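Local atomic coordinates of conserved hypothetical protein (Caulobacter vibrioides, PDB entry 1XFJ), a protein that probably acts as a purine nucleoside phosphorylase of the YfiH/LACC1 family, splitting inosine with phosphate and also deaminating adenosine. Residues 81-86 with 146-151; 180-185 with 202-207; 22-27 with 163-168. All blocks are in the same frame, centred on the assembly; numbering follows the deposited sequence.

In the fold
From the N terminus, strand 20-25 of the five-stranded sheet supplies the first half of contact 3, which closes 136 residues later on the loop after strand 160-163. Contact 1 opens and closes within that span, bringing helix 141-151 onto strand 81-83 at one margin of the six-stranded sheet, about 22 Å from contact 3 between centres. Contact 2 follows in series and closes a short loop, joining helix 176-185 to the end of strand 201-204. Contacts 2 and 3 meet where Pro207 CD lies 3.8 Å from Cys166 SG. Contact 3 links the two larger sheets, contact 1 fastens a helix to a sheet margin, and contact 2 packs one against the middle strand of the three-stranded sheet.

Contact 1 (81-86 with 146-151); sequences AIVADG and VDRMVE
Arg148 reaches from helix 141-151 across the end of strand 81-83, lying against Ala81 with its aliphatic part and against Val83 with its guanidinium. The side chains already touch at their roots, with Arg148 CB 3.8 Å from Ala81 CB. CG departs nearly anti to the backbone N (chi1 -153°), and a bend at chi2 (78°) brings Arg148 CD to 3.3 Å from Ala81 O and carries the guanidinium on past Val83. The side chains of Val83 and Arg148 cross at about a right angle: the methyl CG2 of Val83 stands over the centre of one guanidinium face, 3.5 Å from Arg148 CZ, while Ala81 O lies at the edge of the same group, in its plane. Arg148 NE donates to that oxygen over 3.0 Å, but the N-H...O angle of 134° makes the hydrogen bond weak. The other two nitrogens also have partners. NH1 forms a salt bridge with Glu151 OE2 at 2.9 Å, one turn further along the helix, and NH2 gives a hydrogen bond to a water that also accepts from Val83 N, the water lying 2.8 Å from that nitrogen.

Strand 81-83 is the outermost strand at this margin of the six-stranded sheet. Ile82 uses its backbone to pair with Ala97 and Val99 of strand 97-100, and Ala81 O and Val83 N belong to the margin turned away from that neighbour. The next helix residue, selenomethionine Met149, points away from strand 81-83, onto Val99, Leu119, Ile126 and Ala128. The arginine, directly and through one water, therefore serves the polar backbone of the sheet margin, while Glu151 probably balances part of its charge; partners at all three nitrogens, with a methyl over one face, limit the rotation of the guanidinium.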
ATOM      1  N   ALA A  81       2.237 -12.650   4.164  1.00  6.27           N
ATOM      2  CA  ALA A  81       3.173 -12.181   3.151  1.00  6.20           C
ATOM      3  C   ALA A  81       3.488 -13.344   2.224  1.00  6.62           C
ATOM      4  O   ALA A  81       4.037 -14.363   2.656  1.00  6.94           O
ATOM      5  CB  ALA A  81       4.453 -11.668   3.808  1.00  4.28           C
ATOM      6  N   ILE A  82       3.143 -13.181   0.951  1.00  6.23           N
ATOM      7  CA  ILE A  82       3.354 -14.211  -0.058  1.00  8.63           C
ATOM      8  C   ILE A  82       4.579 -13.930  -0.922  1.00  7.74           C
ATOM      9  O   ILE A  82       4.853 -12.783  -1.278  1.00  9.71           O
ATOM     10  CB  ILE A  82       2.124 -14.315  -0.994  1.00 10.64           C
ATOM     11  CG1 ILE A  82       0.855 -14.550  -0.171  1.00 14.10           C
ATOM     12  CG2 ILE A  82       2.324 -15.443  -1.996  1.00 14.09           C
ATOM     13  CD1 ILE A  82       0.868 -15.824   0.634  1.00 14.56           C
ATOM     14  N   VAL A  83       5.315 -14.983  -1.257  1.00  6.87           N
ATOM     15  CA  VAL A  83       6.490 -14.845  -2.103  1.00  7.21           C
ATOM     16  C   VAL A  83       6.089 -15.091  -3.552  1.00  7.88           C
ATOM     17  O   VAL A  83       5.370 -16.046  -3.853  1.00  6.88           O
ATOM     18  CB  VAL A  83       7.593 -15.855  -1.713  1.00  7.91           C
ATOM     19  CG1 VAL A  83       8.689 -15.866  -2.767  1.00  9.30           C
ATOM     20  CG2 VAL A  83       8.180 -15.483  -0.359  1.00  8.69           C
ATOM     21  N   ALA A  84       6.548 -14.217  -4.441  1.00  8.49           N
ATOM     22  CA  ALA A  84       6.260 -14.334  -5.863  1.00 11.19           C
ATOM     23  C   ALA A  84       7.569 -14.479  -6.633  1.00 13.27           C
ATOM     24  O   ALA A  84       8.373 -13.552  -6.672  1.00 13.03           O
ATOM     25  CB  ALA A  84       5.504 -13.099  -6.351  1.00 10.80           C
ATOM     26  N   ASP A  85       7.788 -15.645  -7.233  1.00 16.52           N
ATOM     27  CA  ASP A  85       9.003 -15.875  -8.009  1.00 19.38           C
ATOM     28  C   ASP A  85       8.650 -15.994  -9.484  1.00 20.86           C
ATOM     29  O   ASP A  85       9.475 -16.392 -10.306  1.00 20.99           O
ATOM     30  CB  ASP A  85       9.714 -17.149  -7.544  1.00 21.87           C
ATOM     31  CG  ASP A  85       8.808 -18.361  -7.566  1.00 25.00           C
ATOM     32  OD1 ASP A  85       8.049 -18.520  -8.544  1.00 26.52           O
ATOM     33  OD2 ASP A  85       8.864 -19.163  -6.609  1.00 28.94           O
ATOM     34  N   GLY A  86       7.412 -15.644  -9.808  1.00 21.97           N
ATOM     35  CA  GLY A  86       6.951 -15.708 -11.179  1.00 25.18           C
ATOM     36  C   GLY A  86       5.546 -15.157 -11.285  1.00 27.64           C
ATOM     37  O   GLY A  86       4.952 -14.756 -10.286  1.00 26.41           O
ATOM     38  N   VAL A 146       8.720  -7.961   6.447  1.00  3.40           N
ATOM     39  CA  VAL A 146      10.155  -7.902   6.704  1.00  3.01           C
ATOM     40  C   VAL A 146      10.676  -9.314   6.968  1.00  3.33           C
ATOM     41  O   VAL A 146      11.708  -9.710   6.429  1.00  3.22           O
ATOM     42  CB  VAL A 146      10.472  -6.989   7.918  1.00  3.06           C
ATOM     43  CG1 VAL A 146      11.924  -7.150   8.331  1.00  3.09           C
ATOM     44  CG2 VAL A 146      10.202  -5.528   7.552  1.00  3.11           C
ATOM     45  N   ASP A 147       9.959 -10.079   7.789  1.00  3.08           N
ATOM     46  CA  ASP A 147      10.379 -11.446   8.089  1.00  3.67           C
ATOM     47  C   ASP A 147      10.435 -12.304   6.824  1.00  4.65           C
ATOM     48  O   ASP A 147      11.343 -13.118   6.658  1.00  4.21           O
ATOM     49  CB  ASP A 147       9.429 -12.101   9.097  1.00  4.50           C
ATOM     50  CG  ASP A 147       9.569 -11.534  10.504  1.00  5.09           C
ATOM     51  OD1 ASP A 147      10.500 -10.733  10.759  1.00  3.14           O
ATOM     52  OD2 ASP A 147       8.738 -11.905  11.361  1.00  4.12           O
ATOM     53  N   ARG A 148       9.465 -12.125   5.931  1.00  4.30           N
ATOM     54  CA  ARG A 148       9.433 -12.900   4.695  1.00  4.56           C
ATOM     55  C   ARG A 148      10.628 -12.517   3.820  1.00  3.70           C
ATOM     56  O   ARG A 148      11.233 -13.371   3.168  1.00  3.17           O
ATOM     57  CB  ARG A 148       8.122 -12.651   3.939  1.00  5.20           C
ATOM     58  CG  ARG A 148       7.691 -13.809   3.044  1.00  8.27           C
ATOM     59  CD  ARG A 148       7.055 -14.927   3.867  1.00 10.28           C
ATOM     60  NE  ARG A 148       6.551 -16.023   3.043  1.00 13.54           N
ATOM     61  CZ  ARG A 148       7.285 -17.054   2.633  1.00 14.57           C
ATOM     62  NH1 ARG A 148       8.564 -17.139   2.969  1.00 16.51           N
ATOM     63  NH2 ARG A 148       6.740 -18.000   1.883  1.00 16.01           N
HETATM   64  N   MSE A 149      10.970 -11.232   3.807  1.00  3.92           N
HETATM   65  CA  MSE A 149      12.108 -10.766   3.022  1.00  3.75           C
HETATM   66  C   MSE A 149      13.379 -11.395   3.580  1.00  4.72           C
HETATM   67  O   MSE A 149      14.273 -11.795   2.832  1.00  3.31           O
HETATM   68  CB  MSE A 149      12.214  -9.240   3.083  1.00  3.79           C
HETATM   69  CG  MSE A 149      11.111  -8.512   2.342  1.00  4.61           C
HETATM   70 SE   MSE A 149      11.137  -6.620   2.682  1.00 13.22          SE
HETATM   71  CE  MSE A 149      12.672  -6.140   1.603  1.00  5.72           C
ATOM     72  N   VAL A 150      13.455 -11.482   4.904  1.00  3.79           N
ATOM     73  CA  VAL A 150      14.619 -12.074   5.549  1.00  5.37           C
ATOM     74  C   VAL A 150      14.758 -13.551   5.175  1.00  5.32           C
ATOM     75  O   VAL A 150      15.874 -14.048   4.994  1.00  4.88           O
ATOM     76  CB  VAL A 150      14.546 -11.904   7.082  1.00  3.84           C
ATOM     77  CG1 VAL A 150      15.657 -12.700   7.755  1.00  4.63           C
ATOM     78  CG2 VAL A 150      14.676 -10.429   7.437  1.00  5.42           C
ATOM     79  N   GLU A 151      13.637 -14.257   5.047  1.00  5.11           N
ATOM     80  CA  GLU A 151      13.694 -15.669   4.659  1.00  5.78           C
ATOM     81  C   GLU A 151      14.364 -15.809   3.299  1.00  6.27           C
ATOM     82  O   GLU A 151      15.003 -16.822   3.011  1.00  5.96           O
ATOM     83  CB  GLU A 151      12.297 -16.286   4.565  1.00  6.95           C
ATOM     84  CG  GLU A 151      11.599 -16.530   5.883  1.00  6.54           C
ATOM     85  CD  GLU A 151      10.388 -17.427   5.714  1.00  7.98           C
ATOM     86  OE1 GLU A 151      10.575 -18.637   5.480  1.00  9.90           O
ATOM     87  OE2 GLU A 151       9.251 -16.924   5.793  1.00  8.37           O
TER
HETATM   88  O   HOH W   1       4.583 -17.527  -0.381  1.00 11.36           O

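Contact 2 (180-185 with 202-207); sequences HRFEAD and RFFDLP
Phe182 and Phe204 bring their rings together between helix 176-185 and strand 201-204, although the backbones stay well apart, with the nearest CA atoms, those of these two residues, separated by 10.2 Å. In Phe204, CG is anti to the backbone N (chi1 179°), which extends the ring away from the strand and toward the helix. The CB of Phe182 points toward the strand, and its ring presents a face. The edge of Phe204, led by CZ and CE1, comes over that face, making an edge-to-face pair with centroids 4.8 Å apart and planes inclined at 52°, a tilted form rather than an upright T. The closest atoms are Phe182 CE2 and Phe204 CZ, at 3.6 Å. Within its own segment Phe204 also has Leu206 N above one ring face, displaced toward the rim.

Strand 201-204 is the middle strand of the three-stranded sheet, and the pair belongs to an aromatic cluster that packs helix 176-185 against it. Phe178 stacks on Phe182 and meets Phe204 edge-to-face, Phe209 approaches Phe182 edge-to-face, and Phe193 lies against Phe204. Trp134 and Leu138 of helix 134-139 add further cover to Phe182. No hydrogen bond crosses between the segments, so their cohesion rests on buried hydrocarbon surface and the favourable electrostatics of ring C-H groups directed at a pi face.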
ATOM      1  N   HIS A 180      -9.376   2.578  21.940  1.00  4.71           N
ATOM      2  CA  HIS A 180      -9.113   1.625  23.004  1.00  4.84           C
ATOM      3  C   HIS A 180      -8.489   0.330  22.502  1.00  5.84           C
ATOM      4  O   HIS A 180      -7.650  -0.258  23.184  1.00  5.18           O
ATOM      5  CB  HIS A 180     -10.407   1.363  23.773  1.00  5.04           C
ATOM      6  CG  HIS A 180     -10.943   2.583  24.459  1.00  4.95           C
ATOM      7  ND1 HIS A 180     -12.270   2.721  24.811  1.00  5.74           N
ATOM      8  CD2 HIS A 180     -10.332   3.729  24.845  1.00  5.69           C
ATOM      9  CE1 HIS A 180     -12.453   3.899  25.378  1.00  5.03           C
ATOM     10  NE2 HIS A 180     -11.293   4.532  25.412  1.00  5.22           N
ATOM     11  N   ARG A 181      -8.875  -0.109  21.307  1.00  4.74           N
ATOM     12  CA  ARG A 181      -8.309  -1.334  20.750  1.00  5.32           C
ATOM     13  C   ARG A 181      -6.802  -1.161  20.585  1.00  4.30           C
ATOM     14  O   ARG A 181      -6.021  -2.033  20.965  1.00  3.83           O
ATOM     15  CB  ARG A 181      -8.939  -1.653  19.390  1.00  9.27           C
ATOM     16  CG  ARG A 181      -8.419  -2.945  18.772  1.00 13.55           C
ATOM     17  CD  ARG A 181      -9.013  -3.203  17.393  1.00 17.11           C
ATOM     18  NE  ARG A 181     -10.466  -3.351  17.433  1.00 19.56           N
ATOM     19  CZ  ARG A 181     -11.322  -2.484  16.900  1.00 21.74           C
ATOM     20  NH1 ARG A 181     -10.875  -1.397  16.281  1.00 21.33           N
ATOM     21  NH2 ARG A 181     -12.627  -2.703  16.986  1.00 23.18           N
ATOM     22  N   PHE A 182      -6.394  -0.031  20.014  1.00  4.29           N
ATOM     23  CA  PHE A 182      -4.973   0.238  19.814  1.00  4.64           C
ATOM     24  C   PHE A 182      -4.224   0.438  21.125  1.00  3.63           C
ATOM     25  O   PHE A 182      -3.124  -0.085  21.303  1.00  4.59           O
ATOM     26  CB  PHE A 182      -4.771   1.471  18.927  1.00  6.19           C
ATOM     27  CG  PHE A 182      -4.764   1.161  17.459  1.00  5.75           C
ATOM     28  CD1 PHE A 182      -5.945   0.859  16.791  1.00  6.19           C
ATOM     29  CD2 PHE A 182      -3.564   1.115  16.758  1.00  4.74           C
ATOM     30  CE1 PHE A 182      -5.937   0.506  15.443  1.00  5.65           C
ATOM     31  CE2 PHE A 182      -3.541   0.763  15.406  1.00  5.76           C
ATOM     32  CZ  PHE A 182      -4.731   0.456  14.749  1.00  6.09           C
ATOM     33  N   GLU A 183      -4.811   1.200  22.042  1.00  4.21           N
ATOM     34  CA  GLU A 183      -4.155   1.450  23.319  1.00  4.49           C
ATOM     35  C   GLU A 183      -3.952   0.167  24.112  1.00  6.03           C
ATOM     36  O   GLU A 183      -2.939   0.001  24.795  1.00  4.07           O
ATOM     37  CB  GLU A 183      -4.964   2.443  24.154  1.00  3.94           C
ATOM     38  CG  GLU A 183      -5.051   3.833  23.542  1.00  5.44           C
ATOM     39  CD  GLU A 183      -5.624   4.858  24.501  1.00  4.75           C
ATOM     40  OE1 GLU A 183      -6.623   4.542  25.181  1.00  3.99           O
ATOM     41  OE2 GLU A 183      -5.083   5.981  24.568  1.00  5.03           O
ATOM     42  N   ALA A 184      -4.914  -0.742  24.010  1.00  6.06           N
ATOM     43  CA  ALA A 184      -4.848  -2.007  24.726  1.00  6.94           C
ATOM     44  C   ALA A 184      -3.960  -3.045  24.043  1.00  8.35           C
ATOM     45  O   ALA A 184      -3.137  -3.689  24.694  1.00  8.94           O
ATOM     46  CB  ALA A 184      -6.258  -2.570  24.907  1.00  7.87           C
ATOM     47  N   ASP A 185      -4.124  -3.202  22.732  1.00  9.91           N
ATOM     48  CA  ASP A 185      -3.356  -4.195  21.983  1.00 10.43           C
ATOM     49  C   ASP A 185      -1.940  -3.798  21.591  1.00 11.67           C
ATOM     50  O   ASP A 185      -1.079  -4.662  21.427  1.00 12.57           O
ATOM     51  CB  ASP A 185      -4.122  -4.608  20.724  1.00 12.03           C
ATOM     52  CG  ASP A 185      -5.444  -5.270  21.042  1.00 14.94           C
ATOM     53  OD1 ASP A 185      -5.709  -5.531  22.233  1.00 15.39           O
ATOM     54  OD2 ASP A 185      -6.219  -5.534  20.098  1.00 16.67           O
ATOM     55  N   ARG A 202     -11.617  10.732  17.668  1.00  6.99           N
ATOM     56  CA  ARG A 202     -10.182  10.973  17.670  1.00  6.51           C
ATOM     57  C   ARG A 202      -9.737  10.918  16.218  1.00  6.37           C
ATOM     58  O   ARG A 202     -10.439  10.363  15.377  1.00  5.79           O
ATOM     59  CB  ARG A 202      -9.441   9.867  18.428  1.00  7.32           C
ATOM     60  CG  ARG A 202      -9.771   9.742  19.901  1.00  6.15           C
ATOM     61  CD  ARG A 202      -9.108  10.834  20.721  1.00  7.70           C
ATOM     62  NE  ARG A 202      -9.253  10.570  22.149  1.00  6.63           N
ATOM     63  CZ  ARG A 202     -10.405  10.638  22.810  1.00  7.51           C
ATOM     64  NH1 ARG A 202     -11.520  10.971  22.175  1.00  7.02           N
ATOM     65  NH2 ARG A 202     -10.446  10.353  24.106  1.00  7.54           N
ATOM     66  N   PHE A 203      -8.585  11.511  15.926  1.00  7.13           N
ATOM     67  CA  PHE A 203      -8.018  11.447  14.583  1.00  6.58           C
ATOM     68  C   PHE A 203      -6.828  10.511  14.741  1.00  6.61           C
ATOM     69  O   PHE A 203      -6.000  10.695  15.636  1.00  7.82           O
ATOM     70  CB  PHE A 203      -7.547  12.822  14.102  1.00  8.14           C
ATOM     71  CG  PHE A 203      -8.635  13.659  13.485  1.00 10.00           C
ATOM     72  CD1 PHE A 203      -9.232  13.273  12.287  1.00 10.16           C
ATOM     73  CD2 PHE A 203      -9.064  14.829  14.102  1.00 12.26           C
ATOM     74  CE1 PHE A 203     -10.244  14.044  11.713  1.00 11.54           C
ATOM     75  CE2 PHE A 203     -10.073  15.608  13.537  1.00 12.58           C
ATOM     76  CZ  PHE A 203     -10.665  15.214  12.341  1.00 11.43           C
ATOM     77  N   PHE A 204      -6.753   9.498  13.889  1.00  6.01           N
ATOM     78  CA  PHE A 204      -5.668   8.530  13.951  1.00  5.37           C
ATOM     79  C   PHE A 204      -4.631   8.833  12.881  1.00  6.77           C
ATOM     80  O   PHE A 204      -4.972   9.095  11.727  1.00  6.36           O
ATOM     81  CB  PHE A 204      -6.220   7.117  13.755  1.00  6.31           C
ATOM     82  CG  PHE A 204      -5.172   6.038  13.781  1.00  5.94           C
ATOM     83  CD1 PHE A 204      -4.313   5.904  14.869  1.00  6.66           C
ATOM     84  CD2 PHE A 204      -5.073   5.124  12.734  1.00  7.35           C
ATOM     85  CE1 PHE A 204      -3.378   4.876  14.913  1.00  6.61           C
ATOM     86  CE2 PHE A 204      -4.139   4.091  12.772  1.00  6.39           C
ATOM     87  CZ  PHE A 204      -3.291   3.967  13.863  1.00  6.74           C
ATOM     88  N   ASP A 205      -3.364   8.803  13.282  1.00  5.82           N
ATOM     89  CA  ASP A 205      -2.256   9.064  12.370  1.00  4.74           C
ATOM     90  C   ASP A 205      -1.729   7.721  11.868  1.00  3.98           C
ATOM     91  O   ASP A 205      -0.770   7.175  12.410  1.00  3.10           O
ATOM     92  CB  ASP A 205      -1.145   9.823  13.106  1.00  3.69           C
ATOM     93  CG  ASP A 205      -0.129  10.435  12.161  1.00  7.72           C
ATOM     94  OD1 ASP A 205       0.007   9.928  11.027  1.00  4.05           O
ATOM     95  OD2 ASP A 205       0.544  11.418  12.554  1.00  6.16           O
ATOM     96  N   LEU A 206      -2.366   7.191  10.827  1.00  3.06           N
ATOM     97  CA  LEU A 206      -1.972   5.908  10.260  1.00  3.91           C
ATOM     98  C   LEU A 206      -0.534   5.873   9.745  1.00  4.23           C
ATOM     99  O   LEU A 206       0.239   4.991  10.119  1.00  3.27           O
ATOM    100  CB  LEU A 206      -2.935   5.520   9.130  1.00  4.28           C
ATOM    101  CG  LEU A 206      -2.685   4.169   8.456  1.00  4.51           C
ATOM    102  CD1 LEU A 206      -2.846   3.041   9.459  1.00  5.97           C
ATOM    103  CD2 LEU A 206      -3.666   3.999   7.307  1.00  4.16           C
ATOM    104  N   PRO A 207      -0.152   6.825   8.877  1.00  4.01           N
ATOM    105  CA  PRO A 207       1.229   6.780   8.388  1.00  3.45           C
ATOM    106  C   PRO A 207       2.268   6.799   9.509  1.00  3.54           C
ATOM    107  O   PRO A 207       3.273   6.098   9.440  1.00  3.62           O
ATOM    108  CB  PRO A 207       1.313   7.996   7.461  1.00  4.73           C
ATOM    109  CG  PRO A 207       0.271   8.927   8.009  1.00  3.72           C
ATOM    110  CD  PRO A 207      -0.864   7.992   8.334  1.00  4.70           C
TER

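Contact 3 (22-27 with 163-168); sequences HAFFTR and VGPCIG
The ring of Phe24 lies against the backbone of Gly164, whose CA sits over one ring face in a CH-pi contact, 3.6 Å from the centroid of the Phe24 ring and 22° off its normal. The placement is displaced toward the rim, so the nearest ring atom is Phe24 CE1, at 3.3 Å from Gly164 CA. Just beyond, Pro165 continues the contact with the pyrrolidine side: Pro165 CD is 3.5 Å from Phe24 CB and 3.6 Å from Phe24 CG, meeting the ring obliquely at its root. At the other end, Phe24 CZ comes within 4.1 Å of Val163 C. One aromatic side chain thus follows three successive residues, from the last of strand 160-163 into the loop beyond, and glycine, having no side chain, lets the main chain come down onto the ring. With CG anti to the carbonyl carbon and beside the backbone N (chi1 -67°), Phe24 turns one ring face to Gly164 CA.

A second shell holds both partners. Phe24 pairs through its backbone with Val9 in the neighbouring strand, and its side chain also touches Val9 and Leu118, the latter from strand 115-121 of the other sheet. Gly164 O accepts a hydrogen bond from Trp224 NE1, which would help hold the Gly164-Pro165 peptide in place next to the ring, while Pro165 packs on Phe236. The side chain of Val163 points away from Phe24, onto Val210, Leu211 and Leu214 of helix 206-216. The contact therefore joins the five-stranded sheet to the end of a strand in the six-stranded one. With no hydrogen bond between the two segments, their attachment depends on dispersion, on the glycine C-H over the aromatic face and on apolar contact of Pro165 CD with Phe24 CB, while Trp224 satisfies the glycine carbonyl.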
ATOM      1  N   HIS A  22       9.977   1.681  -8.746  1.00  4.46           N
ATOM      2  CA  HIS A  22       8.864   1.737  -7.804  1.00  4.16           C
ATOM      3  C   HIS A  22       7.929   2.869  -8.180  1.00  5.53           C
ATOM      4  O   HIS A  22       8.301   3.773  -8.925  1.00  5.45           O
ATOM      5  CB  HIS A  22       9.379   2.030  -6.401  1.00  3.73           C
ATOM      6  CG  HIS A  22       9.712   3.472  -6.185  1.00  5.23           C
ATOM      7  ND1 HIS A  22       8.927   4.311  -5.421  1.00  5.30           N
ATOM      8  CD2 HIS A  22      10.712   4.239  -6.679  1.00  3.07           C
ATOM      9  CE1 HIS A  22       9.430   5.532  -5.455  1.00  6.24           C
ATOM     10  NE2 HIS A  22      10.512   5.516  -6.212  1.00  9.06           N
ATOM     11  N   ALA A  23       6.723   2.833  -7.623  1.00  4.62           N
ATOM     12  CA  ALA A  23       5.755   3.879  -7.885  1.00  3.76           C
ATOM     13  C   ALA A  23       4.488   3.719  -7.073  1.00  3.05           C
ATOM     14  O   ALA A  23       4.001   2.610  -6.865  1.00  3.02           O
ATOM     15  CB  ALA A  23       5.403   3.915  -9.365  1.00  6.22           C
ATOM     16  N   PHE A  24       3.983   4.850  -6.594  1.00  3.54           N
ATOM     17  CA  PHE A  24       2.725   4.901  -5.866  1.00  3.45           C
ATOM     18  C   PHE A  24       1.854   5.585  -6.916  1.00  3.13           C
ATOM     19  O   PHE A  24       2.000   6.778  -7.174  1.00  3.50           O
ATOM     20  CB  PHE A  24       2.853   5.780  -4.619  1.00  3.06           C
ATOM     21  CG  PHE A  24       3.767   5.214  -3.568  1.00  3.04           C
ATOM     22  CD1 PHE A  24       3.363   4.139  -2.780  1.00  3.07           C
ATOM     23  CD2 PHE A  24       5.041   5.743  -3.377  1.00  3.06           C
ATOM     24  CE1 PHE A  24       4.219   3.599  -1.811  1.00  3.39           C
ATOM     25  CE2 PHE A  24       5.902   5.213  -2.416  1.00  4.96           C
ATOM     26  CZ  PHE A  24       5.489   4.137  -1.631  1.00  4.10           C
ATOM     27  N   PHE A  25       0.970   4.822  -7.547  1.00  3.13           N
ATOM     28  CA  PHE A  25       0.132   5.383  -8.592  1.00  3.64           C
ATOM     29  C   PHE A  25      -1.016   6.238  -8.084  1.00  3.13           C
ATOM     30  O   PHE A  25      -1.396   6.169  -6.911  1.00  3.10           O
ATOM     31  CB  PHE A  25      -0.386   4.255  -9.489  1.00  3.02           C
ATOM     32  CG  PHE A  25       0.697   3.602 -10.295  1.00  3.04           C
ATOM     33  CD1 PHE A  25       1.145   4.190 -11.474  1.00  3.52           C
ATOM     34  CD2 PHE A  25       1.334   2.453  -9.830  1.00  4.87           C
ATOM     35  CE1 PHE A  25       2.219   3.648 -12.181  1.00  3.89           C
ATOM     36  CE2 PHE A  25       2.410   1.900 -10.526  1.00  3.59           C
ATOM     37  CZ  PHE A  25       2.855   2.501 -11.706  1.00  4.15           C
ATOM     38  N   THR A  26      -1.545   7.065  -8.981  1.00  3.41           N
ATOM     39  CA  THR A  26      -2.661   7.939  -8.661  1.00  3.58           C
ATOM     40  C   THR A  26      -3.899   7.402  -9.372  1.00  4.19           C
ATOM     41  O   THR A  26      -3.877   6.303  -9.937  1.00  4.22           O
ATOM     42  CB  THR A  26      -2.404   9.396  -9.125  1.00  3.84           C
ATOM     43  OG1 THR A  26      -2.480   9.468 -10.555  1.00  3.85           O
ATOM     44  CG2 THR A  26      -1.026   9.867  -8.671  1.00  4.92           C
ATOM     45  N   ARG A  27      -4.977   8.176  -9.343  1.00  3.15           N
ATOM     46  CA  ARG A  27      -6.218   7.773  -9.986  1.00  3.05           C
ATOM     47  C   ARG A  27      -6.199   8.146 -11.467  1.00  3.11           C
ATOM     48  O   ARG A  27      -7.068   7.729 -12.228  1.00  3.87           O
ATOM     49  CB  ARG A  27      -7.406   8.462  -9.307  1.00  3.18           C
ATOM     50  CG  ARG A  27      -7.447   9.966  -9.528  1.00  5.13           C
ATOM     51  CD  ARG A  27      -8.648  10.584  -8.840  1.00  4.19           C
ATOM     52  NE  ARG A  27      -9.900   9.984  -9.294  1.00  5.04           N
ATOM     53  CZ  ARG A  27     -11.071  10.170  -8.697  1.00  5.35           C
ATOM     54  NH1 ARG A  27     -11.149  10.943  -7.621  1.00  5.68           N
ATOM     55  NH2 ARG A  27     -12.163   9.577  -9.165  1.00  4.92           N
ATOM     56  N   VAL A 163       6.226   4.561   3.077  1.00  3.27           N
ATOM     57  CA  VAL A 163       4.771   4.526   3.162  1.00  3.08           C
ATOM     58  C   VAL A 163       4.241   5.458   2.078  1.00  3.88           C
ATOM     59  O   VAL A 163       4.693   6.592   1.958  1.00  3.37           O
ATOM     60  CB  VAL A 163       4.292   5.010   4.547  1.00  3.13           C
ATOM     61  CG1 VAL A 163       2.782   4.862   4.662  1.00  3.65           C
ATOM     62  CG2 VAL A 163       4.990   4.205   5.638  1.00  3.04           C
ATOM     63  N   GLY A 164       3.282   4.982   1.287  1.00  3.96           N
ATOM     64  CA  GLY A 164       2.752   5.806   0.217  1.00  3.17           C
ATOM     65  C   GLY A 164       1.525   6.618   0.574  1.00  3.59           C
ATOM     66  O   GLY A 164       1.223   6.818   1.755  1.00  3.12           O
ATOM     67  N   PRO A 165       0.799   7.115  -0.438  1.00  3.50           N
ATOM     68  CA  PRO A 165      -0.406   7.910  -0.197  1.00  3.13           C
ATOM     69  C   PRO A 165      -1.394   7.079   0.612  1.00  3.65           C
ATOM     70  O   PRO A 165      -1.555   5.886   0.369  1.00  5.21           O
ATOM     71  CB  PRO A 165      -0.923   8.196  -1.608  1.00  3.99           C
ATOM     72  CG  PRO A 165       0.323   8.151  -2.454  1.00  3.08           C
ATOM     73  CD  PRO A 165       1.046   6.955  -1.881  1.00  3.02           C
ATOM     74  N   CYS A 166      -2.040   7.708   1.586  1.00  3.60           N
ATOM     75  CA  CYS A 166      -3.014   7.023   2.425  1.00  4.12           C
ATOM     76  C   CYS A 166      -3.848   8.089   3.114  1.00  4.24           C
ATOM     77  O   CYS A 166      -3.621   9.278   2.906  1.00  3.08           O
ATOM     78  CB  CYS A 166      -2.306   6.138   3.460  1.00  4.80           C
ATOM     79  SG  CYS A 166      -1.287   7.021   4.672  1.00  4.96           S
ATOM     80  N   ILE A 167      -4.818   7.677   3.921  1.00  3.52           N
ATOM     81  CA  ILE A 167      -5.639   8.657   4.607  1.00  4.28           C
ATOM     82  C   ILE A 167      -4.774   9.314   5.684  1.00  5.54           C
ATOM     83  O   ILE A 167      -4.162   8.640   6.516  1.00  6.25           O
ATOM     84  CB  ILE A 167      -6.911   7.999   5.197  1.00  5.06           C
ATOM     85  CG1 ILE A 167      -7.856   9.082   5.720  1.00  4.44           C
ATOM     86  CG2 ILE A 167      -6.535   6.979   6.262  1.00  4.34           C
ATOM     87  CD1 ILE A 167      -9.266   8.571   6.005  1.00  6.51           C
ATOM     88  N   GLY A 168      -4.709  10.640   5.641  1.00  4.81           N
ATOM     89  CA  GLY A 168      -3.880  11.382   6.575  1.00  5.52           C
ATOM     90  C   GLY A 168      -4.435  11.639   7.962  1.00  5.60           C
ATOM     91  O   GLY A 168      -5.631  11.487   8.201  1.00  4.38           O
TER